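Local coordinates for matrix protein VP40 (Lake Victoria marburgvirus, PDB 5B0V), which forms the viral matrix, driving particle assembly and budding at the plasma membrane with the help of host multivesicular-body proteins, at residues Leu117-Gln126 with Phe174-Leu183; Ile218-Ala227 with Ile263-Ser271. All coordinates share one frame; numbering follows the deposited sequence.

From the N terminus, the chain first reaches interaction 1, where Leu117-Gln126, the end of a helix and the strand that follows, meets Phe174-Leu183 and closes a loop of 47 residues containing strands 133-139 and 156-160. Interaction 2 opens only afterwards: Ile218-Ala227 pairs with Ile263-Ser271 across 35 residues that include helix 237-243. The two loops therefore run in series, neither nested nor crossed. The centres of interactions 1 and 2 are 39 Å apart, on opposite sides of the chain's centre. Interaction 1 joins two sheets of the N-terminal domain; interaction 2, in the C-terminal domain, joins two sheets at its isoleucine end and otherwise links the loops that follow their strands.

Interaction 1. Residues Leu117-Gln126 with Phe174-Leu183; sequences LLTGSYTITQ and FTYNLTNLVL
Gln126 brings CG and its amide up against the CD2-CE2 side of the Tyr176 ring, CG lying 3.4 Å from Tyr176 CD2; the side chains cross at about a right angle, with amide and ring planes 47° apart. Its long, flexible chain also reaches the neighbouring backbone, where NE2 makes a weak hydrogen bond to Phe174 O. Farther along, Ile124 puts CG2 3.5 Å from Asn177 CA; with CG1 anti to the backbone N (chi1 -154°), the CG2 branch is the one turned to the opposing strand. Leu178 fits beside it and sends CD1 to Tyr122 CB, while Leu181 CD2 meets CD1 of Tyr122 at 3.5 Å. Leu183 completes the row, its CD2 set against Leu118 CD2 and Leu117 CB.

Tyr122 suits its place because its ring packs against leucine while its OH reaches back to Leu117 O at 2.7 Å, in the carbonyl plane on a lone pair. Gly120 N donates to the same carbonyl where the helix ends, and the tyrosine hydroxyl ties that end to the strand beyond. Strands 122-126 and 176-178 run nearly antiparallel (168°) but belong to different sheets; on adjacent strand 133-139, Val135 packs on Ile124 and Val137 on Tyr122. Leu118 also packs on Leu118 of the second subunit. Chemically the contact is mostly apolar, so between these segments side-chain packing does most of the work; a single weak hydrogen bond, from Gln126, joins them at one end.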
ATOM      1  N   LEU A 117      -5.398   0.889  -3.178  1.00 27.79           N
ATOM      2  CA  LEU A 117      -6.205   0.163  -2.212  1.00 27.06           C
ATOM      3  C   LEU A 117      -5.782   0.562  -0.813  1.00 27.51           C
ATOM      4  O   LEU A 117      -6.611   0.932   0.003  1.00 27.93           O
ATOM      5  CB  LEU A 117      -6.086  -1.356  -2.435  1.00 26.15           C
ATOM      6  CG  LEU A 117      -6.976  -1.941  -3.553  1.00 25.60           C
ATOM      7  CD1 LEU A 117      -6.617  -3.388  -3.834  1.00 25.07           C
ATOM      8  CD2 LEU A 117      -8.456  -1.823  -3.214  1.00 25.24           C
ATOM      9  N   LEU A 118      -4.483   0.545  -0.556  1.00 27.89           N
ATOM     10  CA  LEU A 118      -3.973   0.846   0.778  1.00 27.87           C
ATOM     11  C   LEU A 118      -4.000   2.343   1.119  1.00 28.98           C
ATOM     12  O   LEU A 118      -3.889   2.695   2.285  1.00 29.85           O
ATOM     13  CB  LEU A 118      -2.559   0.305   0.924  1.00 27.95           C
ATOM     14  CG  LEU A 118      -2.432  -1.210   0.852  1.00 26.95           C
ATOM     15  CD1 LEU A 118      -0.977  -1.616   0.718  1.00 27.56           C
ATOM     16  CD2 LEU A 118      -3.053  -1.852   2.079  1.00 26.61           C
ATOM     17  N   THR A 119      -4.147   3.228   0.134  1.00 29.43           N
ATOM     18  CA  THR A 119      -4.301   4.640   0.471  1.00 30.44           C
ATOM     19  C   THR A 119      -5.758   5.037   0.716  1.00 30.66           C
ATOM     20  O   THR A 119      -6.012   6.114   1.235  1.00 31.13           O
ATOM     21  CB  THR A 119      -3.644   5.580  -0.565  1.00 31.27           C
ATOM     22  OG1 THR A 119      -4.075   5.257  -1.894  1.00 30.76           O
ATOM     23  CG2 THR A 119      -2.124   5.481  -0.467  1.00 31.73           C
ATOM     24  N   GLY A 120      -6.709   4.161   0.385  1.00 30.28           N
ATOM     25  CA  GLY A 120      -8.115   4.499   0.514  1.00 31.08           C
ATOM     26  C   GLY A 120      -8.617   4.537   1.953  1.00 32.49           C
ATOM     27  O   GLY A 120      -8.186   3.742   2.795  1.00 32.50           O
ATOM     28  N   SER A 121      -9.524   5.474   2.222  1.00 34.34           N
ATOM     29  CA  SER A 121     -10.291   5.507   3.452  1.00 35.58           C
ATOM     30  C   SER A 121     -11.624   4.827   3.204  1.00 36.27           C
ATOM     31  O   SER A 121     -12.361   5.222   2.287  1.00 38.00           O
ATOM     32  CB  SER A 121     -10.551   6.944   3.879  1.00 37.36           C
ATOM     33  OG  SER A 121      -9.508   7.419   4.718  1.00 39.74           O
ATOM     34  N   TYR A 122     -11.965   3.841   4.035  1.00 35.85           N
ATOM     35  CA  TYR A 122     -13.199   3.098   3.871  1.00 35.33           C
ATOM     36  C   TYR A 122     -14.273   3.296   4.952  1.00 36.94           C
ATOM     37  O   TYR A 122     -13.984   3.560   6.111  1.00 37.50           O
ATOM     38  CB  TYR A 122     -12.871   1.619   3.725  1.00 33.65           C
ATOM     39  CG  TYR A 122     -11.912   1.343   2.603  1.00 32.33           C
ATOM     40  CD1 TYR A 122     -10.550   1.500   2.784  1.00 32.11           C
ATOM     41  CD2 TYR A 122     -12.366   0.946   1.349  1.00 31.42           C
ATOM     42  CE1 TYR A 122      -9.654   1.249   1.761  1.00 31.15           C
ATOM     43  CE2 TYR A 122     -11.472   0.692   0.321  1.00 30.70           C
ATOM     44  CZ  TYR A 122     -10.113   0.854   0.533  1.00 30.30           C
ATOM     45  OH  TYR A 122      -9.209   0.610  -0.472  1.00 29.46           O
ATOM     46  N   THR A 123     -15.523   3.139   4.519  1.00 38.52           N
ATOM     47  CA  THR A 123     -16.716   3.271   5.333  1.00 40.26           C
ATOM     48  C   THR A 123     -17.630   2.106   5.051  1.00 40.29           C
ATOM     49  O   THR A 123     -17.572   1.516   3.987  1.00 40.65           O
ATOM     50  CB  THR A 123     -17.400   4.595   4.940  1.00 41.82           C
ATOM     51  OG1 THR A 123     -16.734   5.630   5.647  1.00 43.48           O
ATOM     52  CG2 THR A 123     -18.856   4.691   5.287  1.00 43.75           C
ATOM     53  N   ILE A 124     -18.471   1.771   6.017  1.00 41.42           N
ATOM     54  CA  ILE A 124     -19.500   0.747   5.809  1.00 41.24           C
ATOM     55  C   ILE A 124     -20.890   1.372   5.944  1.00 41.85           C
ATOM     56  O   ILE A 124     -21.120   2.184   6.836  1.00 43.71           O
ATOM     57  CB  ILE A 124     -19.300  -0.446   6.771  1.00 40.65           C
ATOM     58  CG1 ILE A 124     -19.892  -1.704   6.172  1.00 40.68           C
ATOM     59  CG2 ILE A 124     -19.915  -0.185   8.125  1.00 41.93           C
ATOM     60  CD1 ILE A 124     -19.523  -2.953   6.949  1.00 40.85           C
ATOM     61  N   THR A 125     -21.792   1.016   5.043  1.00 40.81           N
ATOM     62  CA  THR A 125     -23.170   1.482   5.082  1.00 42.15           C
ATOM     63  C   THR A 125     -24.079   0.299   4.815  1.00 42.37           C
ATOM     64  O   THR A 125     -23.617  -0.787   4.490  1.00 41.14           O
ATOM     65  CB  THR A 125     -23.443   2.566   4.026  1.00 42.51           C
ATOM     66  OG1 THR A 125     -22.889   2.156   2.776  1.00 41.19           O
ATOM     67  CG2 THR A 125     -22.827   3.886   4.440  1.00 43.20           C
ATOM     68  N   GLN A 126     -25.377   0.515   4.965  1.00 44.48           N
ATOM     69  CA  GLN A 126     -26.367  -0.520   4.752  1.00 44.44           C
ATOM     70  C   GLN A 126     -27.354  -0.050   3.735  1.00 45.07           C
ATOM     71  O   GLN A 126     -27.641   1.133   3.659  1.00 46.13           O
ATOM     72  CB  GLN A 126     -27.130  -0.770   6.041  1.00 46.64           C
ATOM     73  CG  GLN A 126     -26.300  -1.244   7.212  1.00 46.55           C
ATOM     74  CD  GLN A 126     -27.068  -1.110   8.513  1.00 48.98           C
ATOM     75  OE1 GLN A 126     -26.717  -0.286   9.361  1.00 50.16           O
ATOM     76  NE2 GLN A 126     -28.134  -1.910   8.671  1.00 49.40           N
ATOM     77  N   PHE A 174     -29.911  -2.878  13.557  1.00 66.76           N
ATOM     78  CA  PHE A 174     -28.511  -2.709  13.971  1.00 64.81           C
ATOM     79  C   PHE A 174     -27.722  -1.881  12.956  1.00 62.26           C
ATOM     80  O   PHE A 174     -27.905  -2.030  11.751  1.00 61.33           O
ATOM     81  CB  PHE A 174     -27.901  -4.099  14.098  1.00 64.64           C
ATOM     82  CG  PHE A 174     -28.334  -4.857  15.333  1.00 67.74           C
ATOM     83  CD1 PHE A 174     -27.776  -4.565  16.571  1.00 68.88           C
ATOM     84  CD2 PHE A 174     -29.275  -5.889  15.258  1.00 70.21           C
ATOM     85  CE1 PHE A 174     -28.150  -5.267  17.708  1.00 70.13           C
ATOM     86  CE2 PHE A 174     -29.661  -6.589  16.405  1.00 72.24           C
ATOM     87  CZ  PHE A 174     -29.091  -6.279  17.630  1.00 71.78           C
ATOM     88  N   THR A 175     -26.848  -1.001  13.442  1.00 61.89           N
ATOM     89  CA  THR A 175     -25.945  -0.226  12.574  1.00 60.15           C
ATOM     90  C   THR A 175     -24.485  -0.613  12.788  1.00 58.19           C
ATOM     91  O   THR A 175     -24.072  -1.077  13.842  1.00 59.29           O
ATOM     92  CB  THR A 175     -26.071   1.286  12.806  1.00 60.97           C
ATOM     93  OG1 THR A 175     -25.340   1.642  13.982  1.00 62.38           O
ATOM     94  CG2 THR A 175     -27.537   1.694  12.950  1.00 63.29           C
ATOM     95  N   TYR A 176     -23.689  -0.368  11.777  1.00 56.83           N
ATOM     96  CA  TYR A 176     -22.371  -0.936  11.708  1.00 56.26           C
ATOM     97  C   TYR A 176     -21.321   0.138  11.516  1.00 56.06           C
ATOM     98  O   TYR A 176     -21.595   1.198  10.943  1.00 57.46           O
ATOM     99  CB  TYR A 176     -22.340  -1.861  10.497  1.00 55.56           C
ATOM    100  CG  TYR A 176     -23.480  -2.847  10.452  1.00 56.12           C
ATOM    101  CD1 TYR A 176     -23.736  -3.656  11.531  1.00 56.56           C
ATOM    102  CD2 TYR A 176     -24.283  -2.977   9.330  1.00 55.96           C
ATOM    103  CE1 TYR A 176     -24.761  -4.569  11.520  1.00 57.20           C
ATOM    104  CE2 TYR A 176     -25.315  -3.888   9.306  1.00 56.97           C
ATOM    105  CZ  TYR A 176     -25.551  -4.683  10.414  1.00 57.88           C
ATOM    106  OH  TYR A 176     -26.568  -5.614  10.416  1.00 59.14           O
ATOM    107  N   ASN A 177     -20.107  -0.128  11.982  1.00 54.39           N
ATOM    108  CA  ASN A 177     -18.971   0.597  11.425  1.00 54.00           C
ATOM    109  C   ASN A 177     -17.622  -0.056  11.592  1.00 50.55           C
ATOM    110  O   ASN A 177     -17.387  -0.891  12.461  1.00 51.58           O
ATOM    111  CB  ASN A 177     -18.908   2.041  11.904  1.00 57.71           C
ATOM    112  CG  ASN A 177     -19.297   2.190  13.336  1.00 62.07           C
ATOM    113  OD1 ASN A 177     -20.012   1.361  13.900  1.00 64.88           O
ATOM    114  ND2 ASN A 177     -18.847   3.275  13.941  1.00 66.89           N
ATOM    115  N   LEU A 178     -16.715   0.383  10.748  1.00 46.88           N
ATOM    116  CA  LEU A 178     -15.423  -0.240  10.670  1.00 43.85           C
ATOM    117  C   LEU A 178     -14.517   0.220  11.786  1.00 41.32           C
ATOM    118  O   LEU A 178     -14.320   1.395  11.964  1.00 41.82           O
ATOM    119  CB  LEU A 178     -14.780   0.096   9.329  1.00 43.76           C
ATOM    120  CG  LEU A 178     -15.347  -0.603   8.117  1.00 42.83           C
ATOM    121  CD1 LEU A 178     -14.551  -0.151   6.903  1.00 42.09           C
ATOM    122  CD2 LEU A 178     -15.251  -2.103   8.316  1.00 42.69           C
ATOM    123  N   THR A 179     -13.951  -0.720  12.510  1.00 39.11           N
ATOM    124  CA  THR A 179     -13.011  -0.428  13.571  1.00 38.92           C
ATOM    125  C   THR A 179     -11.590  -0.643  13.076  1.00 37.59           C
ATOM    126  O   THR A 179     -10.658   0.062  13.455  1.00 37.49           O
ATOM    127  CB  THR A 179     -13.322  -1.328  14.780  1.00 39.30           C
ATOM    128  OG1 THR A 179     -14.377  -0.724  15.525  1.00 40.10           O
ATOM    129  CG2 THR A 179     -12.108  -1.553  15.690  1.00 39.83           C
ATOM    130  N   ASN A 180     -11.439  -1.646  12.234  1.00 36.28           N
ATOM    131  CA  ASN A 180     -10.150  -2.066  11.775  1.00 35.41           C
ATOM    132  C   ASN A 180     -10.240  -2.684  10.384  1.00 33.73           C
ATOM    133  O   ASN A 180     -11.192  -3.391  10.056  1.00 32.86           O
ATOM    134  CB  ASN A 180      -9.596  -3.084  12.742  1.00 36.50           C
ATOM    135  CG  ASN A 180      -8.129  -3.317  12.523  1.00 37.27           C
ATOM    136  OD1 ASN A 180      -7.297  -2.563  13.041  1.00 39.78           O
ATOM    137  ND2 ASN A 180      -7.792  -4.368  11.768  1.00 36.13           N
ATOM    138  N   LEU A 181      -9.231  -2.451   9.569  1.00 33.06           N
ATOM    139  CA  LEU A 181      -9.262  -2.950   8.209  1.00 31.66           C
ATOM    140  C   LEU A 181      -7.904  -3.491   7.768  1.00 30.89           C
ATOM    141  O   LEU A 181      -6.876  -2.866   7.973  1.00 32.01           O
ATOM    142  CB  LEU A 181      -9.735  -1.830   7.317  1.00 31.67           C
ATOM    143  CG  LEU A 181     -10.492  -2.217   6.056  1.00 31.51           C
ATOM    144  CD1 LEU A 181     -11.703  -3.100   6.326  1.00 31.20           C
ATOM    145  CD2 LEU A 181     -10.908  -0.937   5.334  1.00 32.19           C
ATOM    146  N   VAL A 182      -7.899  -4.686   7.213  1.00 29.94           N
ATOM    147  CA  VAL A 182      -6.678  -5.264   6.670  1.00 30.03           C
ATOM    148  C   VAL A 182      -6.927  -5.706   5.213  1.00 29.07           C
ATOM    149  O   VAL A 182      -7.919  -6.384   4.925  1.00 27.69           O
ATOM    150  CB  VAL A 182      -6.195  -6.479   7.484  1.00 30.49           C
ATOM    151  CG1 VAL A 182      -5.064  -7.210   6.755  1.00 30.53           C
ATOM    152  CG2 VAL A 182      -5.726  -6.064   8.850  1.00 31.18           C
ATOM    153  N   LEU A 183      -6.027  -5.295   4.311  1.00 28.28           N
ATOM    154  CA  LEU A 183      -6.051  -5.739   2.932  1.00 27.05           C
ATOM    155  C   LEU A 183      -5.136  -6.924   2.723  1.00 27.08           C
ATOM    156  O   LEU A 183      -3.904  -6.788   2.791  1.00 27.03           O
ATOM    157  CB  LEU A 183      -5.582  -4.633   2.031  1.00 27.53           C
ATOM    158  CG  LEU A 183      -5.394  -5.053   0.571  1.00 27.42           C
ATOM    159  CD1 LEU A 183      -6.730  -5.283  -0.125  1.00 26.98           C
ATOM    160  CD2 LEU A 183      -4.585  -3.999  -0.146  1.00 27.95           C
TER

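Interaction 2. Residues Ile218-Ala227 with Ile263-Ser271; sequences IVLPTVKKQA and ISLPADMFS
Met269 O is approached by two neighbours at once: Lys224 N donates a nearly straight hydrogen bond of 2.8 Å, and the CA-H of Val223 makes a CA-H...O contact with it. The arrangement is mirrored at Thr222 O, which receives Ser271 N at 3.1 Å, nearly along the C=O axis, and the CA-H of Phe270. Val223 and Phe270 thus form an antiparallel, non-hydrogen-bonded pair, a single beta bridge. Lys224 adds a third bond. Its extended chain runs past the Met269 carbonyl and delivers NZ to Ala267 O at 2.6 Å, so a lysine can pack its methylenes and still use its charged end on a backbone oxygen.

The Phe270 side of the bridge is shaped by a turn in which Pro266 O accepts from both Met269 N and Phe270 N. The turn brings Phe270 back over Leu265, whose CD1 sits over the ring centre, 4.3 Å above the plane; CG of selenomethionine Met269 lies on the opposite face, toward the rim. Pro221 O comes to the ring edge, 3.4 Å from Phe270 CD1, and Leu220 CD1 and Val223 CG2 meet the ring obliquely. Pro221 CD touches Leu265 CD1 tip to tip at 3.6 Å, its rigid ring giving a compact apolar surface. Met269, with CG anti to the backbone N (chi1 -173°), lies alongside Val223 and also reaches Ala227 CB.

Helix 237-243 covers Leu220 and Val223 through Ile242. At the other end Ile218 CD1 meets Ile263 CD1, and both isoleucines pack on Val287 and Phe289. Strands 218-219 and 260-264 belong to separate antiparallel sheets, whose apolar facing side chains are characteristic of the beta-sandwich C-terminal domain of filovirus VP40, with the isolated bridge joining the loops beyond them.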
ATOM      1  N   ILE A 218     -18.602 -18.827 -11.514  1.00 31.21           N
ATOM      2  CA  ILE A 218     -17.232 -19.137 -11.818  1.00 30.05           C
ATOM      3  C   ILE A 218     -17.193 -19.583 -13.260  1.00 30.43           C
ATOM      4  O   ILE A 218     -17.656 -20.653 -13.587  1.00 32.04           O
ATOM      5  CB  ILE A 218     -16.754 -20.298 -10.949  1.00 29.99           C
ATOM      6  CG1 ILE A 218     -17.059 -19.988  -9.468  1.00 29.40           C
ATOM      7  CG2 ILE A 218     -15.280 -20.589 -11.221  1.00 30.40           C
ATOM      8  CD1 ILE A 218     -17.014 -21.146  -8.491  1.00 29.56           C
ATOM      9  N   VAL A 219     -16.661 -18.747 -14.129  1.00 30.35           N
ATOM     10  CA  VAL A 219     -16.482 -19.114 -15.513  1.00 29.80           C
ATOM     11  C   VAL A 219     -15.475 -20.258 -15.614  1.00 29.38           C
ATOM     12  O   VAL A 219     -14.453 -20.284 -14.939  1.00 29.29           O
ATOM     13  CB  VAL A 219     -15.987 -17.932 -16.347  1.00 30.40           C
ATOM     14  CG1 VAL A 219     -15.699 -18.371 -17.783  1.00 30.81           C
ATOM     15  CG2 VAL A 219     -17.028 -16.827 -16.324  1.00 30.86           C
ATOM     16  N   LEU A 220     -15.780 -21.187 -16.499  1.00 29.41           N
ATOM     17  CA  LEU A 220     -15.034 -22.409 -16.639  1.00 28.67           C
ATOM     18  C   LEU A 220     -14.240 -22.439 -17.917  1.00 28.96           C
ATOM     19  O   LEU A 220     -14.598 -21.783 -18.905  1.00 29.52           O
ATOM     20  CB  LEU A 220     -16.026 -23.564 -16.648  1.00 28.89           C
ATOM     21  CG  LEU A 220     -16.867 -23.777 -15.396  1.00 28.49           C
ATOM     22  CD1 LEU A 220     -17.894 -24.872 -15.636  1.00 29.82           C
ATOM     23  CD2 LEU A 220     -15.983 -24.154 -14.227  1.00 28.43           C
ATOM     24  N   PRO A 221     -13.186 -23.251 -17.933  1.00 29.56           N
ATOM     25  CA  PRO A 221     -12.529 -23.492 -19.191  1.00 30.77           C
ATOM     26  C   PRO A 221     -13.483 -24.097 -20.227  1.00 32.39           C
ATOM     27  O   PRO A 221     -14.568 -24.594 -19.904  1.00 32.00           O
ATOM     28  CB  PRO A 221     -11.453 -24.525 -18.851  1.00 30.79           C
ATOM     29  CG  PRO A 221     -11.426 -24.640 -17.383  1.00 30.05           C
ATOM     30  CD  PRO A 221     -12.772 -24.223 -16.917  1.00 29.71           C
ATOM     31  N   THR A 222     -13.061 -24.036 -21.474  1.00 33.89           N
ATOM     32  CA  THR A 222     -13.860 -24.551 -22.540  1.00 36.16           C
ATOM     33  C   THR A 222     -14.040 -26.064 -22.378  1.00 35.67           C
ATOM     34  O   THR A 222     -13.155 -26.763 -21.879  1.00 34.21           O
ATOM     35  CB  THR A 222     -13.273 -24.193 -23.924  1.00 38.55           C
ATOM     36  OG1 THR A 222     -11.889 -24.571 -23.980  1.00 41.07           O
ATOM     37  CG2 THR A 222     -13.416 -22.673 -24.186  1.00 38.69           C
ATOM     38  N   VAL A 223     -15.218 -26.527 -22.793  1.00 35.13           N
ATOM     39  CA  VAL A 223     -15.579 -27.917 -22.724  1.00 34.97           C
ATOM     40  C   VAL A 223     -15.143 -28.586 -24.019  1.00 36.21           C
ATOM     41  O   VAL A 223     -15.451 -28.139 -25.111  1.00 36.23           O
ATOM     42  CB  VAL A 223     -17.087 -28.079 -22.524  1.00 34.48           C
ATOM     43  CG1 VAL A 223     -17.484 -29.539 -22.565  1.00 35.01           C
ATOM     44  CG2 VAL A 223     -17.509 -27.428 -21.219  1.00 33.50           C
ATOM     45  N   LYS A 224     -14.405 -29.664 -23.874  1.00 37.80           N
ATOM     46  CA  LYS A 224     -13.857 -30.373 -25.000  1.00 39.75           C
ATOM     47  C   LYS A 224     -14.979 -30.873 -25.888  1.00 41.62           C
ATOM     48  O   LYS A 224     -15.982 -31.379 -25.384  1.00 41.83           O
ATOM     49  CB  LYS A 224     -13.046 -31.567 -24.496  1.00 40.86           C
ATOM     50  CG  LYS A 224     -11.734 -31.218 -23.804  1.00 40.24           C
ATOM     51  CD  LYS A 224     -10.913 -32.482 -23.584  1.00 41.39           C
ATOM     52  CE  LYS A 224      -9.582 -32.178 -22.929  1.00 41.48           C
ATOM     53  NZ  LYS A 224      -9.025 -33.382 -22.260  1.00 42.50           N
ATOM     54  N   LYS A 225     -14.805 -30.756 -27.207  1.00 44.45           N
ATOM     55  CA  LYS A 225     -15.792 -31.279 -28.177  1.00 46.24           C
ATOM     56  C   LYS A 225     -16.098 -32.735 -27.824  1.00 48.47           C
ATOM     57  O   LYS A 225     -17.254 -33.125 -27.696  1.00 48.15           O
ATOM     58  N   GLN A 226     -15.055 -33.518 -27.585  1.00 51.05           N
ATOM     59  CA  GLN A 226     -15.218 -34.925 -27.220  1.00 52.18           C
ATOM     60  C   GLN A 226     -16.235 -35.210 -26.101  1.00 50.57           C
ATOM     61  O   GLN A 226     -16.743 -36.328 -26.005  1.00 51.82           O
ATOM     62  CB  GLN A 226     -13.861 -35.535 -26.853  1.00 53.55           C
ATOM     63  N   ALA A 227     -16.527 -34.223 -25.255  1.00 49.00           N
ATOM     64  CA  ALA A 227     -17.402 -34.456 -24.106  1.00 47.99           C
ATOM     65  C   ALA A 227     -18.879 -34.336 -24.381  1.00 48.16           C
ATOM     66  O   ALA A 227     -19.680 -34.768 -23.561  1.00 49.50           O
ATOM     67  CB  ALA A 227     -17.030 -33.510 -22.971  1.00 46.97           C
ATOM     68  N   ILE A 263     -11.697 -25.585  -7.227  1.00 24.13           N
ATOM     69  CA  ILE A 263     -12.376 -26.779  -7.748  1.00 24.54           C
ATOM     70  C   ILE A 263     -11.518 -27.425  -8.816  1.00 25.08           C
ATOM     71  O   ILE A 263     -11.229 -26.829  -9.863  1.00 24.51           O
ATOM     72  CB  ILE A 263     -13.736 -26.465  -8.387  1.00 24.22           C
ATOM     73  CG1 ILE A 263     -14.646 -25.761  -7.410  1.00 24.34           C
ATOM     74  CG2 ILE A 263     -14.433 -27.741  -8.850  1.00 24.98           C
ATOM     75  CD1 ILE A 263     -15.845 -25.116  -8.068  1.00 24.01           C
ATOM     76  N   SER A 264     -11.114 -28.659  -8.569  1.00 26.13           N
ATOM     77  CA  SER A 264     -10.423 -29.384  -9.600  1.00 27.03           C
ATOM     78  C   SER A 264     -11.499 -29.991 -10.537  1.00 27.07           C
ATOM     79  O   SER A 264     -12.566 -30.475 -10.087  1.00 27.17           O
ATOM     80  CB  SER A 264      -9.471 -30.396  -9.004  1.00 28.24           C
ATOM     81  OG  SER A 264     -10.168 -31.578  -8.772  1.00 29.55           O
ATOM     82  N   LEU A 265     -11.237 -29.878 -11.840  1.00 26.80           N
ATOM     83  CA  LEU A 265     -12.191 -30.227 -12.884  1.00 26.45           C
ATOM     84  C   LEU A 265     -11.686 -31.440 -13.621  1.00 27.42           C
ATOM     85  O   LEU A 265     -10.492 -31.582 -13.805  1.00 28.36           O
ATOM     86  CB  LEU A 265     -12.355 -29.061 -13.857  1.00 25.61           C
ATOM     87  CG  LEU A 265     -12.903 -27.758 -13.266  1.00 24.63           C
ATOM     88  CD1 LEU A 265     -12.753 -26.584 -14.208  1.00 24.36           C
ATOM     89  CD2 LEU A 265     -14.356 -27.904 -12.918  1.00 24.55           C
ATOM     90  N   PRO A 266     -12.594 -32.319 -14.061  1.00 28.12           N
ATOM     91  CA  PRO A 266     -12.174 -33.486 -14.837  1.00 29.48           C
ATOM     92  C   PRO A 266     -11.465 -33.105 -16.165  1.00 30.02           C
ATOM     93  O   PRO A 266     -11.948 -32.249 -16.901  1.00 28.81           O
ATOM     94  CB  PRO A 266     -13.489 -34.233 -15.087  1.00 29.46           C
ATOM     95  CG  PRO A 266     -14.567 -33.226 -14.917  1.00 28.22           C
ATOM     96  CD  PRO A 266     -14.064 -32.228 -13.934  1.00 27.72           C
ATOM     97  N   ALA A 267     -10.308 -33.709 -16.424  1.00 31.72           N
ATOM     98  CA  ALA A 267      -9.514 -33.371 -17.593  1.00 33.06           C
ATOM     99  C   ALA A 267     -10.161 -33.910 -18.849  1.00 34.67           C
ATOM    100  O   ALA A 267     -10.032 -33.318 -19.916  1.00 35.21           O
ATOM    101  CB  ALA A 267      -8.111 -33.935 -17.478  1.00 34.19           C
ATOM    102  N   ASP A 268     -10.854 -35.028 -18.728  1.00 35.96           N
ATOM    103  CA  ASP A 268     -11.519 -35.595 -19.873  1.00 37.78           C
ATOM    104  C   ASP A 268     -12.592 -34.676 -20.445  1.00 36.42           C
ATOM    105  O   ASP A 268     -13.020 -34.884 -21.582  1.00 37.96           O
ATOM    106  CB  ASP A 268     -12.112 -36.981 -19.543  1.00 40.34           C
ATOM    107  CG  ASP A 268     -13.306 -36.926 -18.557  1.00 40.93           C
ATOM    108  OD1 ASP A 268     -13.725 -35.823 -18.146  1.00 40.60           O
ATOM    109  OD2 ASP A 268     -13.827 -38.015 -18.212  1.00 42.36           O
HETATM  110  N   MSE A 269     -13.016 -33.672 -19.674  1.00 34.34           N
HETATM  111  CA  MSE A 269     -14.039 -32.719 -20.110  1.00 33.19           C
HETATM  112  C   MSE A 269     -13.602 -31.301 -20.409  1.00 32.67           C
HETATM  113  O   MSE A 269     -14.165 -30.658 -21.281  1.00 31.77           O
HETATM  114  CB  MSE A 269     -15.032 -32.633 -18.985  1.00 32.62           C
HETATM  115  CG  MSE A 269     -16.230 -31.785 -19.406  1.00 32.51           C
HETATM  116 SE   MSE A 269     -17.770 -31.747 -18.176  1.00 33.21          SE
HETATM  117  CE  MSE A 269     -18.478 -33.582 -18.255  1.00 33.68           C
ATOM    118  N   PHE A 270     -12.599 -30.803 -19.682  1.00 33.41           N
ATOM    119  CA  PHE A 270     -12.174 -29.400 -19.751  1.00 32.57           C
ATOM    120  C   PHE A 270     -10.741 -29.256 -20.229  1.00 35.50           C
ATOM    121  O   PHE A 270      -9.820 -29.954 -19.764  1.00 36.94           O
ATOM    122  CB  PHE A 270     -12.276 -28.761 -18.389  1.00 30.38           C
ATOM    123  CG  PHE A 270     -13.679 -28.646 -17.877  1.00 28.55           C
ATOM    124  CD1 PHE A 270     -14.477 -27.584 -18.252  1.00 27.39           C
ATOM    125  CD2 PHE A 270     -14.188 -29.579 -17.001  1.00 28.19           C
ATOM    126  CE1 PHE A 270     -15.759 -27.465 -17.774  1.00 26.62           C
ATOM    127  CE2 PHE A 270     -15.481 -29.473 -16.523  1.00 27.46           C
ATOM    128  CZ  PHE A 270     -16.262 -28.408 -16.904  1.00 26.74           C
ATOM    129  N   SER A 271     -10.567 -28.352 -21.187  1.00 38.11           N
ATOM    130  CA  SER A 271      -9.282 -28.077 -21.804  1.00 40.21           C
ATOM    131  C   SER A 271      -8.726 -26.787 -21.241  1.00 41.03           C
ATOM    132  O   SER A 271      -9.432 -25.797 -21.080  1.00 40.08           O
ATOM    133  CB  SER A 271      -9.438 -27.955 -23.318  1.00 40.75           C
ATOM    134  OG  SER A 271      -8.324 -27.274 -23.878  1.00 41.42           O
TER